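Local structure of malonate decarboxylase subunit alpha (Acinetobacter baumannii ATCC 17978, 6MPR) at residues A[295-300]-A[315-320]; A[263-268]-A[360-365]; A[60-65]-A[156-161]; A[192-197]-A[218-223]; A[435-440]-A[501-506]. The protein probably exchanges the acetyl group on the acyl carrier protein of malonate decarboxylase for malonate, the transfer step that comes before decarboxylation. All coordinates share one frame; numbering follows the deposited sequence.

From the N terminus, the first contact to close is interaction 3, which brings 156-161 back beside 60-65 after about ninety residues. Interaction 4 follows in series, a short excursion between 192-197 and 218-223. Strands 158-163 and 194-199 are neighbours, so these two contacts run on into each other in the N-terminal parallel sheet. The chain then enters a second sheet. There interaction 2 pairs 263-268 with 360-365 and spans interaction 1, the shorter-range 295-300/315-320 pairing; strands 265-268 and 297-299 lie side by side, and both contacts touch the second subunit. Last comes interaction 5, between two loops about 26 Å, centre to centre, from interaction 2. No contacts cross along the chain.

Interaction 1: residues A[295-300]-A[315-320]; sequences CRNWTL and VESVHC
Glu-316 sits at the edge of the Arg-296 guanidinium, where NH1 and OE2 form a salt bridge of 3.0 Å. OE2 is close to the guanidinium plane and is met on its syn side, 30° out of the carboxylate plane; the two flat groups are turned 52° apart. One guanidinium face carries ND2 of Asn-297 toward its rim, while NE bonds OE1 of Gln-264. The indole of Trp-298 has Ser-317 O at its edge, near the ring plane; its NE1 bonds Cys-295 O, tilted from that plane, and His-268 meets it edge-to-face. Val-315 crosses the Trp-298 side chain at about a right angle, with CG1 3.7 Å from CD1.

All this belongs to a beta-alpha-beta unit: strand 297-299, helix 307-311 and parallel strand 317-319. The ladder runs from Ser-317 O to Trp-298 N, from Trp-298 O to His-319 N, and from His-319 O to Leu-300 N. Where it begins, Arg-296 O is gripped by the N-H groups of Glu-316 and Ser-317. Trp-298 and Val-318 share one face of the sheet; Asn-297, Thr-299, Ser-317 and His-319 share the other, where Val-151 and Val-152 of the second subunit pack on them.

A water donates to both Trp-298 O and Ser-317 OG. Set between its backbone N and carbonyl carbon (chi1 69°), Ser-317 OG donates to Asn-297 OD1, 2.9 Å away, in the amide plane and on a lone pair.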
# COMPACT_ATOMS: atom_id res chain seq x y z
N CYS A 295 15.70 13.50 9.90
CA CYS A 295 14.98 12.59 10.79
C CYS A 295 13.82 13.27 11.50
O CYS A 295 13.62 13.11 12.71
CB CYS A 295 15.94 11.97 11.81
SG CYS A 295 17.35 11.08 11.10
N ARG A 296 13.00 13.99 10.73
CA ARG A 296 11.87 14.73 11.29
C ARG A 296 10.60 13.88 11.39
O ARG A 296 9.90 13.94 12.41
CB ARG A 296 11.60 15.97 10.44
CG ARG A 296 12.74 16.96 10.49
CD ARG A 296 12.34 18.30 9.90
NE ARG A 296 12.17 18.21 8.46
CZ ARG A 296 11.02 18.40 7.83
NH1 ARG A 296 9.92 18.70 8.51
NH2 ARG A 296 10.97 18.29 6.50
N ASN A 297 10.30 13.09 10.37
CA ASN A 297 9.02 12.40 10.27
C ASN A 297 9.24 10.90 10.20
O ASN A 297 10.01 10.42 9.37
CB ASN A 297 8.26 12.91 9.05
CG ASN A 297 8.17 14.41 9.03
OD1 ASN A 297 7.53 15.01 9.89
ND2 ASN A 297 8.82 15.04 8.06
N TRP A 298 8.56 10.15 11.07
CA TRP A 298 8.85 8.74 11.23
C TRP A 298 7.62 7.87 11.00
O TRP A 298 6.48 8.25 11.33
CB TRP A 298 9.39 8.48 12.64
CG TRP A 298 10.68 9.19 12.98
CD1 TRP A 298 10.87 10.54 13.14
CD2 TRP A 298 11.93 8.58 13.24
NE1 TRP A 298 12.18 10.80 13.47
CE2 TRP A 298 12.85 9.60 13.55
CE3 TRP A 298 12.38 7.25 13.24
CZ2 TRP A 298 14.19 9.34 13.85
CZ3 TRP A 298 13.71 6.99 13.54
CH2 TRP A 298 14.60 8.04 13.85
N THR A 299 7.86 6.69 10.44
CA THR A 299 6.93 5.57 10.52
C THR A 299 7.60 4.56 11.44
O THR A 299 8.61 3.94 11.07
CB THR A 299 6.64 4.96 9.14
OG1 THR A 299 7.87 4.58 8.52
CG2 THR A 299 5.93 5.97 8.26
N LEU A 300 7.05 4.41 12.64
CA LEU A 300 7.77 3.70 13.70
C LEU A 300 6.80 3.41 14.85
O LEU A 300 5.89 4.20 15.11
CB LEU A 300 8.94 4.55 14.22
CG LEU A 300 10.06 3.80 14.95
CD1 LEU A 300 11.02 3.20 13.92
CD2 LEU A 300 10.77 4.75 15.87
N VAL A 315 12.19 14.95 16.72
CA VAL A 315 11.15 14.12 16.15
C VAL A 315 9.88 14.95 16.06
O VAL A 315 9.26 15.27 17.08
CB VAL A 315 10.92 12.86 16.98
CG1 VAL A 315 9.78 12.05 16.39
CG2 VAL A 315 12.19 12.01 17.07
N GLU A 316 9.45 15.24 14.83
CA GLU A 316 8.27 16.07 14.61
C GLU A 316 6.98 15.28 14.51
O GLU A 316 5.93 15.78 14.93
CB GLU A 316 8.47 16.93 13.35
CG GLU A 316 9.53 17.99 13.66
CD GLU A 316 9.96 18.82 12.46
OE1 GLU A 316 11.01 19.49 12.58
OE2 GLU A 316 9.25 18.81 11.43
N SER A 317 7.04 14.06 14.00
CA SER A 317 5.83 13.26 13.82
C SER A 317 6.21 11.79 13.82
O SER A 317 7.27 11.40 13.30
CB SER A 317 5.12 13.63 12.51
OG SER A 317 5.89 13.22 11.39
N VAL A 318 5.35 10.97 14.40
CA VAL A 318 5.49 9.52 14.35
C VAL A 318 4.12 8.94 14.07
O VAL A 318 3.17 9.21 14.83
CB VAL A 318 6.04 8.94 15.66
CG1 VAL A 318 6.19 7.42 15.56
CG2 VAL A 318 7.34 9.58 16.05
N HIS A 319 4.01 8.15 13.01
CA HIS A 319 2.87 7.28 12.77
C HIS A 319 3.28 5.84 13.08
O HIS A 319 4.38 5.43 12.74
CB HIS A 319 2.38 7.38 11.32
CG HIS A 319 1.06 6.73 11.12
ND1 HIS A 319 0.93 5.43 10.65
CD2 HIS A 319 -0.20 7.15 11.41
CE1 HIS A 319 -0.35 5.10 10.63
NE2 HIS A 319 -1.05 6.12 11.09
N CYS A 320 2.38 5.09 13.74
CA CYS A 320 2.75 3.83 14.39
C CYS A 320 2.04 2.63 13.78
O CYS A 320 0.84 2.70 13.49
CB CYS A 320 2.40 3.86 15.89
SG CYS A 320 3.27 5.11 16.84
O HOH W 1 7.12 18.02 10.38
O HOH W 2 5.14 10.70 10.61

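Interaction 2: residues A[263-268]-A[360-365]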
# COMPACT_ATOMS: atom_id res chain seq x y z
N VAL A 263 18.18 13.08 4.68
CA VAL A 263 17.04 12.21 4.97
C VAL A 263 16.14 12.90 5.98
O VAL A 263 16.55 13.18 7.11
CB VAL A 263 17.53 10.85 5.50
CG1 VAL A 263 16.35 9.97 5.93
CG2 VAL A 263 18.40 10.15 4.45
N GLN A 264 14.90 13.18 5.57
CA GLN A 264 13.89 13.82 6.41
C GLN A 264 12.95 12.84 7.07
O GLN A 264 12.39 13.15 8.14
CB GLN A 264 13.03 14.79 5.60
CG GLN A 264 13.78 15.82 4.80
CD GLN A 264 14.61 16.69 5.69
OE1 GLN A 264 14.09 17.39 6.56
NE2 GLN A 264 15.93 16.65 5.49
N SER A 265 12.71 11.69 6.44
CA SER A 265 11.69 10.75 6.89
C SER A 265 12.23 9.33 6.76
O SER A 265 12.99 9.04 5.83
CB SER A 265 10.40 10.90 6.07
OG SER A 265 10.66 10.79 4.68
N LEU A 266 11.84 8.46 7.69
CA LEU A 266 12.49 7.15 7.70
C LEU A 266 11.74 6.18 8.61
O LEU A 266 10.92 6.58 9.45
CB LEU A 266 13.95 7.26 8.16
CG LEU A 266 14.24 7.54 9.64
CD1 LEU A 266 15.73 7.47 9.86
CD2 LEU A 266 13.71 8.91 10.13
N ASN A 267 12.04 4.90 8.40
CA ASN A 267 11.74 3.82 9.32
C ASN A 267 13.04 3.15 9.77
O ASN A 267 13.98 3.01 8.97
CB ASN A 267 10.81 2.80 8.66
CG ASN A 267 10.64 1.53 9.48
OD1 ASN A 267 11.22 0.49 9.15
ND2 ASN A 267 9.81 1.59 10.53
N HIS A 268 13.09 2.77 11.04
CA HIS A 268 14.16 1.95 11.60
C HIS A 268 13.62 0.55 11.85
O HIS A 268 12.63 0.40 12.57
CB HIS A 268 14.65 2.49 12.95
CG HIS A 268 15.57 3.66 12.86
ND1 HIS A 268 16.09 4.26 13.98
CD2 HIS A 268 16.10 4.31 11.80
CE1 HIS A 268 16.89 5.25 13.62
NE2 HIS A 268 16.92 5.29 12.30
N ALA A 360 6.04 6.99 1.24
CA ALA A 360 6.13 8.34 1.76
C ALA A 360 7.41 8.67 2.51
O ALA A 360 7.64 9.86 2.79
CB ALA A 360 4.94 8.65 2.67
N VAL A 361 8.27 7.70 2.84
CA VAL A 361 9.47 8.02 3.59
C VAL A 361 10.71 7.87 2.71
O VAL A 361 10.74 7.11 1.73
CB VAL A 361 9.64 7.20 4.89
CG1 VAL A 361 8.40 7.35 5.79
CG2 VAL A 361 9.96 5.75 4.60
N ASP A 362 11.77 8.60 3.09
CA ASP A 362 13.01 8.62 2.33
C ASP A 362 13.80 7.33 2.45
O ASP A 362 14.57 6.99 1.55
CB ASP A 362 13.93 9.76 2.81
CG ASP A 362 13.46 11.13 2.42
OD1 ASP A 362 12.67 11.27 1.46
OD2 ASP A 362 13.94 12.09 3.07
N LEU A 363 13.68 6.63 3.58
CA LEU A 363 14.71 5.66 3.92
C LEU A 363 14.14 4.55 4.79
O LEU A 363 13.29 4.78 5.65
CB LEU A 363 15.89 6.35 4.63
CG LEU A 363 17.06 5.48 5.14
CD1 LEU A 363 18.37 6.22 4.94
CD2 LEU A 363 16.87 5.11 6.61
N PHE A 364 14.63 3.33 4.54
CA PHE A 364 14.55 2.22 5.46
C PHE A 364 15.96 1.79 5.83
O PHE A 364 16.87 1.80 4.99
CB PHE A 364 13.78 1.02 4.85
CG PHE A 364 13.93 -0.25 5.64
CD1 PHE A 364 13.32 -0.40 6.87
CD2 PHE A 364 14.69 -1.30 5.14
CE1 PHE A 364 13.44 -1.56 7.59
CE2 PHE A 364 14.84 -2.46 5.87
CZ PHE A 364 14.21 -2.60 7.09
N ILE A 365 16.16 1.41 7.09
CA ILE A 365 17.43 0.86 7.55
C ILE A 365 17.13 -0.28 8.52
O ILE A 365 16.30 -0.13 9.42
CB ILE A 365 18.32 1.95 8.20
CG1 ILE A 365 19.65 1.38 8.70
CG2 ILE A 365 17.57 2.67 9.32
CD1 ILE A 365 20.73 2.46 8.86
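Asn-267 and Phe-364 lie side by side and point the same way: CG is anti to the backbone N in both (chi1 170° and 167°), and the amide and ring are only 10° from coplanar. OD1 of Asn-267 meets the ring at its edge, in plane, 3.2 Å from CD1 of Phe-364, where the slightly positive ring hydrogens would suit a carbonyl oxygen. ND2 of the same amide is bonded to Thr-299 O on the next strand.

On the other face His-268 and Ile-365 are likewise alongside, Ile-365 CG2 coming obliquely to 3.3 Å from His-268 CD2. Both ring nitrogens are engaged beyond this pair, NE2 by Tyr-258 and ND1 by Glu-278. Leu-266 and Leu-363 also run side by side, CB of the former against CD2 of the latter, whereas Val-263 crosses Leu-363 at about a right angle.

Around the start of the strands polar bonds join in. Asp-362 OD2 takes the backbone N-H of Gln-264 on its anti side at 2.9 Å, and Ser-265 OG accepts from Asp-362 N. Asp-362 OD1 turns to Thr-405. Further on, Asn-267 N bonds Leu-363 O and Ile-365 N bonds Asn-267 O.

Strand 265-268 is first in chain order but central in its sheet; the winding goes one way to 297-299 and 317-319, then back to 363-366, as in a doubly wound, Rossmann-like fold.

Interaction 3: residues A[60-65]-A[156-161]; sequences DKVVLE and PNVVLS
Backbone bonds set the register of Val-62 to Leu-64 against Val-158 to Leu-160 as parallel strands. Val-63 is bonded through both its backbone N and its backbone O: its N bonds Val-158 O and its O takes Leu-160 N, each at 2.8 Å. Glu-65 N continues the ladder to Leu-160 O, and at the start Lys-61 O receives two donors, Asn-157 N and Val-158 N.

Polar side chains close both ends. Asn-157 OD1 accepts Lys-61 N at 2.8 Å, in the amide plane and on a lone pair; CG of Asn-157 lies beside its backbone N, anti to the carbonyl carbon (chi1 -59°). A water also donates to this oxygen. At the far end the Glu-65 carboxylate has several partners: OE1 takes Ala-162 N and OE2 takes Ser-181 OG. Ser-161 is modelled in two conformers; in the one given its OG also bonds OE2, from above the carboxylate plane, so this bond is less certain.

The rest is apolar. Val-62 and Leu-64 both reach Leu-160: Val-62 CG1 is 3.8 Å from Leu-160 CD1, and Leu-64 CD1 lies as close to Leu-160 CB. On the opposite face Val-63 runs beside Val-159 and Pro-156, its CG2 3.7 Å from Pro-156 CB.

Helix 73-79 covers the Leu-64 and Leu-160 face, and helix 181-189 the Val-63 and Val-159 face. Strand 61-64 has 90-94 on one flank, with 111-116 and 136-140 beyond it, and the returning strand 158-163 on the other, the switch point of a three-layered, open alpha/beta fold.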
# COMPACT_ATOMS: atom_id res chain seq x y z
N ASP A 60 -12.51 -23.68 5.59
CA ASP A 60 -12.61 -22.23 5.67
C ASP A 60 -11.23 -21.58 5.66
O ASP A 60 -10.29 -22.08 6.28
CB ASP A 60 -13.31 -21.81 6.97
CG ASP A 60 -14.80 -21.66 6.81
OD1 ASP A 60 -15.30 -21.76 5.67
OD2 ASP A 60 -15.47 -21.42 7.84
N LYS A 61 -11.13 -20.44 4.97
CA LYS A 61 -10.03 -19.50 5.19
C LYS A 61 -10.30 -18.72 6.48
O LYS A 61 -11.28 -17.99 6.56
CB LYS A 61 -9.88 -18.55 4.01
CG LYS A 61 -9.51 -19.24 2.70
CD LYS A 61 -9.40 -18.24 1.56
CE LYS A 61 -9.17 -18.92 0.22
NZ LYS A 61 -10.24 -19.90 -0.11
N VAL A 62 -9.42 -18.87 7.46
CA VAL A 62 -9.62 -18.30 8.79
C VAL A 62 -8.45 -17.38 9.05
O VAL A 62 -7.31 -17.84 9.16
CB VAL A 62 -9.69 -19.39 9.88
CG1 VAL A 62 -9.85 -18.76 11.26
CG2 VAL A 62 -10.84 -20.36 9.56
N VAL A 63 -8.72 -16.08 9.12
CA VAL A 63 -7.73 -15.12 9.59
C VAL A 63 -7.71 -15.17 11.11
O VAL A 63 -8.76 -15.06 11.75
CB VAL A 63 -8.09 -13.71 9.10
CG1 VAL A 63 -7.20 -12.65 9.78
CG2 VAL A 63 -7.95 -13.62 7.57
N LEU A 64 -6.52 -15.32 11.69
CA LEU A 64 -6.36 -15.41 13.13
C LEU A 64 -5.27 -14.43 13.53
O LEU A 64 -4.16 -14.48 12.98
CB LEU A 64 -5.97 -16.84 13.57
CG LEU A 64 -5.58 -17.04 15.04
CD1 LEU A 64 -6.72 -16.64 15.94
CD2 LEU A 64 -5.20 -18.50 15.29
N GLU A 65 -5.59 -13.52 14.44
CA GLU A 65 -4.60 -12.57 14.96
C GLU A 65 -3.81 -13.22 16.09
O GLU A 65 -4.40 -13.69 17.07
CB GLU A 65 -5.30 -11.31 15.47
CG GLU A 65 -5.97 -10.46 14.39
CD GLU A 65 -6.62 -9.21 14.97
OE1 GLU A 65 -6.54 -9.00 16.19
OE2 GLU A 65 -7.24 -8.46 14.20
N PRO A 156 -11.44 -13.93 3.11
CA PRO A 156 -11.54 -14.74 4.33
C PRO A 156 -12.98 -15.12 4.64
O PRO A 156 -13.91 -14.32 4.46
CB PRO A 156 -10.94 -13.84 5.41
CG PRO A 156 -11.26 -12.45 4.92
CD PRO A 156 -11.15 -12.52 3.41
N ASN A 157 -13.16 -16.35 5.09
CA ASN A 157 -14.47 -16.83 5.54
C ASN A 157 -14.74 -16.50 7.00
O ASN A 157 -15.91 -16.33 7.39
CB ASN A 157 -14.57 -18.35 5.37
CG ASN A 157 -14.39 -18.78 3.95
OD1 ASN A 157 -13.42 -19.45 3.61
ND2 ASN A 157 -15.35 -18.41 3.10
N VAL A 158 -13.68 -16.43 7.81
CA VAL A 158 -13.77 -16.19 9.25
C VAL A 158 -12.60 -15.30 9.63
O VAL A 158 -11.48 -15.48 9.14
CB VAL A 158 -13.71 -17.51 10.06
CG1 VAL A 158 -13.76 -17.23 11.57
CG2 VAL A 158 -14.82 -18.47 9.62
N VAL A 159 -12.86 -14.32 10.49
CA VAL A 159 -11.79 -13.51 11.08
C VAL A 159 -11.92 -13.57 12.60
O VAL A 159 -12.99 -13.30 13.15
CB VAL A 159 -11.84 -12.06 10.58
CG1 VAL A 159 -10.74 -11.24 11.23
CG2 VAL A 159 -11.70 -12.01 9.05
N LEU A 160 -10.81 -13.93 13.26
CA LEU A 160 -10.71 -14.05 14.72
C LEU A 160 -9.75 -12.97 15.20
O LEU A 160 -8.53 -13.05 14.96
CB LEU A 160 -10.21 -15.44 15.11
CG LEU A 160 -10.99 -16.64 14.56
CD1 LEU A 160 -10.29 -17.95 14.99
CD2 LEU A 160 -12.43 -16.58 15.06
N SER A 161 -10.29 -11.95 15.86
CA SER A 161 -9.53 -10.74 16.19
C SER A 161 -9.69 -10.41 17.66
O SER A 161 -10.47 -11.03 18.38
CB SER A 161 -9.99 -9.54 15.34
OG SER A 161 -9.69 -9.73 13.97
O HOH W 3 -12.43 -21.54 1.83

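Interaction 4: residues A[192-197]-A[218-223]; sequences DGIVIV and WVDYVV
Val-195 overlaps the carbonyl of Trp-218, its CB and CG2 each 3.4 Å from the Trp-218 O. Its backbone is hydrogen-bonded. Asp-220 OD2 receives Val-195 N at 2.9 Å through the anti lone pair, and in return Val-195 O accepts two donors, Asp-220 N in the carbonyl plane on a lone pair and Tyr-221 N nearly along the C=O axis. The Asp-220 side chain thus stands in for a strand partner just before the regular pairing starts; its CG lies anti to the carbonyl carbon (chi1 -60°), beside the backbone N.

The same carboxylate has charged neighbours. OD1 makes salt bridges to Lys-27 and to Arg-342 of the second subunit, which would favour the ionised form, and Lys-27 also bonds Gly-193 O.

Beyond this the two segments pair as neighbouring parallel strands of the N-terminal alpha/beta sheet, Ile-196 with Tyr-221 and Val-197 with Val-222. Val-197 N bonds Tyr-221 O, and Val-197 O takes Val-223 N, both at 3.0 Å. Among the side chains, Val-197 and Val-219 cross at about a right angle, CG2 of the former 4.1 Å from CG1 of the latter.

Around this pair, helices 48-55 and 22-34 cover the face of Ile-196 and Tyr-221, the latter sending its hydroxyl to Asn-35. Helix 181-189 packs on Val-195 and Trp-218. Within the sheet, 194-199 is followed by 158-163 on one flank, and 221-224 by the short strand 42-43, outermost in this chain, on the other.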
# COMPACT_ATOMS: atom_id res chain seq x y z
N ASP A 192 -19.83 -11.38 3.58
CA ASP A 192 -20.54 -12.39 4.36
C ASP A 192 -19.58 -13.43 4.94
O ASP A 192 -19.91 -14.61 5.04
CB ASP A 192 -21.65 -13.04 3.52
CG ASP A 192 -22.84 -12.11 3.38
OD1 ASP A 192 -23.59 -11.94 4.37
OD2 ASP A 192 -23.00 -11.51 2.30
N GLY A 193 -18.37 -12.98 5.32
CA GLY A 193 -17.55 -13.71 6.26
C GLY A 193 -18.09 -13.53 7.67
O GLY A 193 -19.03 -12.78 7.91
N ILE A 194 -17.49 -14.25 8.61
CA ILE A 194 -17.92 -14.19 10.01
C ILE A 194 -16.78 -13.64 10.86
O ILE A 194 -15.66 -14.16 10.84
CB ILE A 194 -18.40 -15.57 10.50
CG1 ILE A 194 -19.60 -16.01 9.64
CG2 ILE A 194 -18.74 -15.51 11.99
CD1 ILE A 194 -20.19 -17.32 10.04
N VAL A 195 -17.07 -12.56 11.60
CA VAL A 195 -16.06 -11.81 12.35
C VAL A 195 -16.37 -12.01 13.83
O VAL A 195 -17.46 -11.67 14.30
CB VAL A 195 -16.07 -10.32 11.96
CG1 VAL A 195 -15.11 -9.47 12.83
CG2 VAL A 195 -15.71 -10.15 10.45
N ILE A 196 -15.41 -12.58 14.56
CA ILE A 196 -15.52 -12.78 16.00
C ILE A 196 -14.39 -12.03 16.67
O ILE A 196 -13.22 -12.24 16.32
CB ILE A 196 -15.46 -14.27 16.37
CG1 ILE A 196 -16.56 -15.05 15.65
CG2 ILE A 196 -15.56 -14.44 17.89
CD1 ILE A 196 -16.27 -16.50 15.53
N VAL A 197 -14.71 -11.18 17.64
CA VAL A 197 -13.71 -10.35 18.32
C VAL A 197 -13.72 -10.71 19.81
O VAL A 197 -14.74 -10.53 20.49
CB VAL A 197 -13.97 -8.85 18.11
CG1 VAL A 197 -12.81 -8.02 18.68
CG2 VAL A 197 -14.17 -8.54 16.62
N TRP A 218 -19.57 -4.31 11.27
CA TRP A 218 -18.52 -5.19 10.77
C TRP A 218 -18.36 -6.47 11.58
O TRP A 218 -17.64 -7.38 11.14
CB TRP A 218 -17.16 -4.48 10.74
CG TRP A 218 -17.11 -3.25 9.89
CD1 TRP A 218 -18.17 -2.54 9.38
CD2 TRP A 218 -15.92 -2.57 9.46
NE1 TRP A 218 -17.71 -1.46 8.67
CE2 TRP A 218 -16.34 -1.46 8.70
CE3 TRP A 218 -14.56 -2.79 9.65
CZ2 TRP A 218 -15.43 -0.57 8.13
CZ3 TRP A 218 -13.66 -1.91 9.06
CH2 TRP A 218 -14.10 -0.82 8.31
N VAL A 219 -19.00 -6.56 12.75
CA VAL A 219 -18.71 -7.60 13.73
C VAL A 219 -19.94 -8.50 13.86
O VAL A 219 -21.07 -8.01 13.99
CB VAL A 219 -18.35 -6.97 15.09
CG1 VAL A 219 -18.17 -8.04 16.17
CG2 VAL A 219 -17.09 -6.09 14.97
N ASP A 220 -19.73 -9.82 13.85
CA ASP A 220 -20.87 -10.69 14.10
C ASP A 220 -20.99 -11.10 15.57
O ASP A 220 -22.10 -11.16 16.10
CB ASP A 220 -20.78 -11.92 13.19
CG ASP A 220 -20.80 -11.53 11.75
OD1 ASP A 220 -21.84 -11.01 11.29
OD2 ASP A 220 -19.75 -11.67 11.09
N TYR A 221 -19.87 -11.36 16.24
CA TYR A 221 -19.92 -11.76 17.64
C TYR A 221 -18.74 -11.19 18.41
O TYR A 221 -17.65 -11.00 17.86
CB TYR A 221 -19.90 -13.27 17.82
CG TYR A 221 -21.10 -13.97 17.24
CD1 TYR A 221 -22.30 -14.07 17.94
CD2 TYR A 221 -21.02 -14.54 15.99
CE1 TYR A 221 -23.41 -14.73 17.39
CE2 TYR A 221 -22.10 -15.19 15.43
CZ TYR A 221 -23.29 -15.28 16.13
OH TYR A 221 -24.34 -15.95 15.54
N VAL A 222 -18.96 -10.96 19.71
CA VAL A 222 -17.88 -10.63 20.63
C VAL A 222 -17.89 -11.66 21.76
O VAL A 222 -18.91 -12.29 22.04
CB VAL A 222 -17.97 -9.19 21.19
CG1 VAL A 222 -17.97 -8.16 20.07
CG2 VAL A 222 -19.20 -9.04 22.08
N VAL A 223 -16.73 -11.84 22.39
CA VAL A 223 -16.61 -12.72 23.55
C VAL A 223 -15.60 -12.08 24.50
O VAL A 223 -14.57 -11.58 24.06
CB VAL A 223 -16.17 -14.14 23.15
CG1 VAL A 223 -14.76 -14.14 22.51
CG2 VAL A 223 -16.20 -15.07 24.35

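Interaction 5: residues A[435-440]-A[501-506]; sequences ETFQEG and AGVTSI
Thr-504 CG2 meets two groups of the facing loop: it is 3.3 Å from Thr-436 O and 3.6 Å from Phe-437 CE1, the latter approach oblique to the ring. The Phe-437 and Thr-504 side chains slide past each other in opposite directions. Val-503 CG2 touches the same CE1 at 3.9 Å, again obliquely. Nearby, Thr-436 CG2 packs against the carbonyl of Ala-501, 3.6 Å from its C.

No direct hydrogen bond spans the two segments; one water does the work. It donates to Thr-436 OG1 at 2.9 Å and accepts from Val-503 N, and it also sits in plane at the edge of the Phe-437 ring.

What positions these groups lies one step out. Residues 501-504 form a type II' turn, with Gly-502 at positive phi (64°). Thr-504 OG1, set between its own backbone N and carbonyl carbon (chi1 65°), bonds Ala-501 O at 2.8 Å, a grip that reinforces the weak backbone bond of Thr-504 N to the same oxygen. That hydroxyl also caps Gly-507 N, so Thr-504 serves as N-cap of the short, weakly bonded helix that follows. Across the contact, Thr-436 OG1 has its strongest partner in Glu-478 OE2, and a backbone bond ties Thr-436 to Thr-444.

Segment 435-440 belongs to the loop between strand 429-433 and helix 450-458, with Glu-435 reaching helix 244-261. Segment 501-506 is the link from helix 490-499 into helix 505-508, so the two loops meet where that pair of helices joins, beyond the end of strand 429-433.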
# COMPACT_ATOMS: atom_id res chain seq x y z
N GLU A 435 26.58 -6.09 11.27
CA GLU A 435 27.96 -6.40 11.59
C GLU A 435 28.43 -7.58 10.74
O GLU A 435 27.63 -8.37 10.23
CB GLU A 435 28.15 -6.71 13.09
CG GLU A 435 27.71 -5.59 14.03
CD GLU A 435 27.60 -6.05 15.47
OE1 GLU A 435 28.62 -6.51 16.04
OE2 GLU A 435 26.49 -5.94 16.04
N THR A 436 29.75 -7.68 10.57
CA THR A 436 30.26 -8.69 9.65
C THR A 436 30.08 -10.10 10.18
O THR A 436 29.98 -11.05 9.40
CB THR A 436 31.73 -8.40 9.31
OG1 THR A 436 32.53 -8.38 10.50
CG2 THR A 436 31.82 -7.06 8.59
N PHE A 437 30.01 -10.27 11.50
CA PHE A 437 29.69 -11.56 12.09
C PHE A 437 28.50 -11.41 13.03
O PHE A 437 28.35 -10.38 13.70
CB PHE A 437 30.87 -12.16 12.85
CG PHE A 437 31.93 -12.72 11.95
CD1 PHE A 437 32.84 -11.88 11.32
CD2 PHE A 437 32.00 -14.09 11.71
CE1 PHE A 437 33.81 -12.39 10.49
CE2 PHE A 437 32.96 -14.60 10.87
CZ PHE A 437 33.87 -13.76 10.26
N GLN A 438 27.66 -12.44 13.04
CA GLN A 438 26.44 -12.45 13.82
C GLN A 438 26.71 -12.87 15.26
O GLN A 438 27.80 -13.31 15.62
CB GLN A 438 25.42 -13.40 13.18
CG GLN A 438 24.78 -12.84 11.93
CD GLN A 438 24.05 -11.54 12.20
OE1 GLN A 438 23.35 -11.40 13.20
NE2 GLN A 438 24.24 -10.56 11.32
N GLU A 439 25.69 -12.71 16.09
CA GLU A 439 25.75 -13.23 17.45
C GLU A 439 25.81 -14.75 17.38
O GLU A 439 24.93 -15.38 16.78
CB GLU A 439 24.55 -12.75 18.26
N GLY A 440 26.86 -15.33 17.95
CA GLY A 440 27.15 -16.73 17.79
C GLY A 440 28.37 -16.99 16.94
O GLY A 440 28.82 -18.14 16.87
N ALA A 501 33.36 -6.04 4.29
CA ALA A 501 32.91 -7.32 4.82
C ALA A 501 33.88 -7.94 5.82
O ALA A 501 33.68 -9.10 6.22
CB ALA A 501 32.63 -8.29 3.67
N GLY A 502 34.91 -7.22 6.26
CA GLY A 502 35.76 -7.72 7.33
C GLY A 502 36.50 -8.99 6.94
O GLY A 502 37.01 -9.12 5.82
N VAL A 503 36.59 -9.94 7.87
CA VAL A 503 37.33 -11.18 7.62
C VAL A 503 36.39 -12.36 7.37
O VAL A 503 36.79 -13.51 7.51
CB VAL A 503 38.33 -11.49 8.74
CG1 VAL A 503 39.38 -10.40 8.86
CG2 VAL A 503 37.63 -11.70 10.08
N THR A 504 35.14 -12.09 6.97
CA THR A 504 34.32 -13.13 6.35
C THR A 504 34.99 -13.61 5.06
O THR A 504 35.99 -13.05 4.61
CB THR A 504 32.92 -12.60 6.01
OG1 THR A 504 33.03 -11.57 5.02
CG2 THR A 504 32.24 -12.04 7.24
N SER A 505 34.44 -14.67 4.46
CA SER A 505 35.04 -15.19 3.24
C SER A 505 35.06 -14.13 2.14
O SER A 505 36.06 -13.97 1.44
CB SER A 505 34.32 -16.46 2.78
OG SER A 505 32.98 -16.19 2.41
N ILE A 506 33.97 -13.37 2.02
CA ILE A 506 33.92 -12.28 1.05
C ILE A 506 34.92 -11.18 1.41
O ILE A 506 35.64 -10.69 0.54
CB ILE A 506 32.47 -11.76 0.95
CG1 ILE A 506 31.56 -12.88 0.42
CG2 ILE A 506 32.39 -10.53 0.05
CD1 ILE A 506 30.08 -12.53 0.39
O HOH W 4 35.26 -9.20 10.51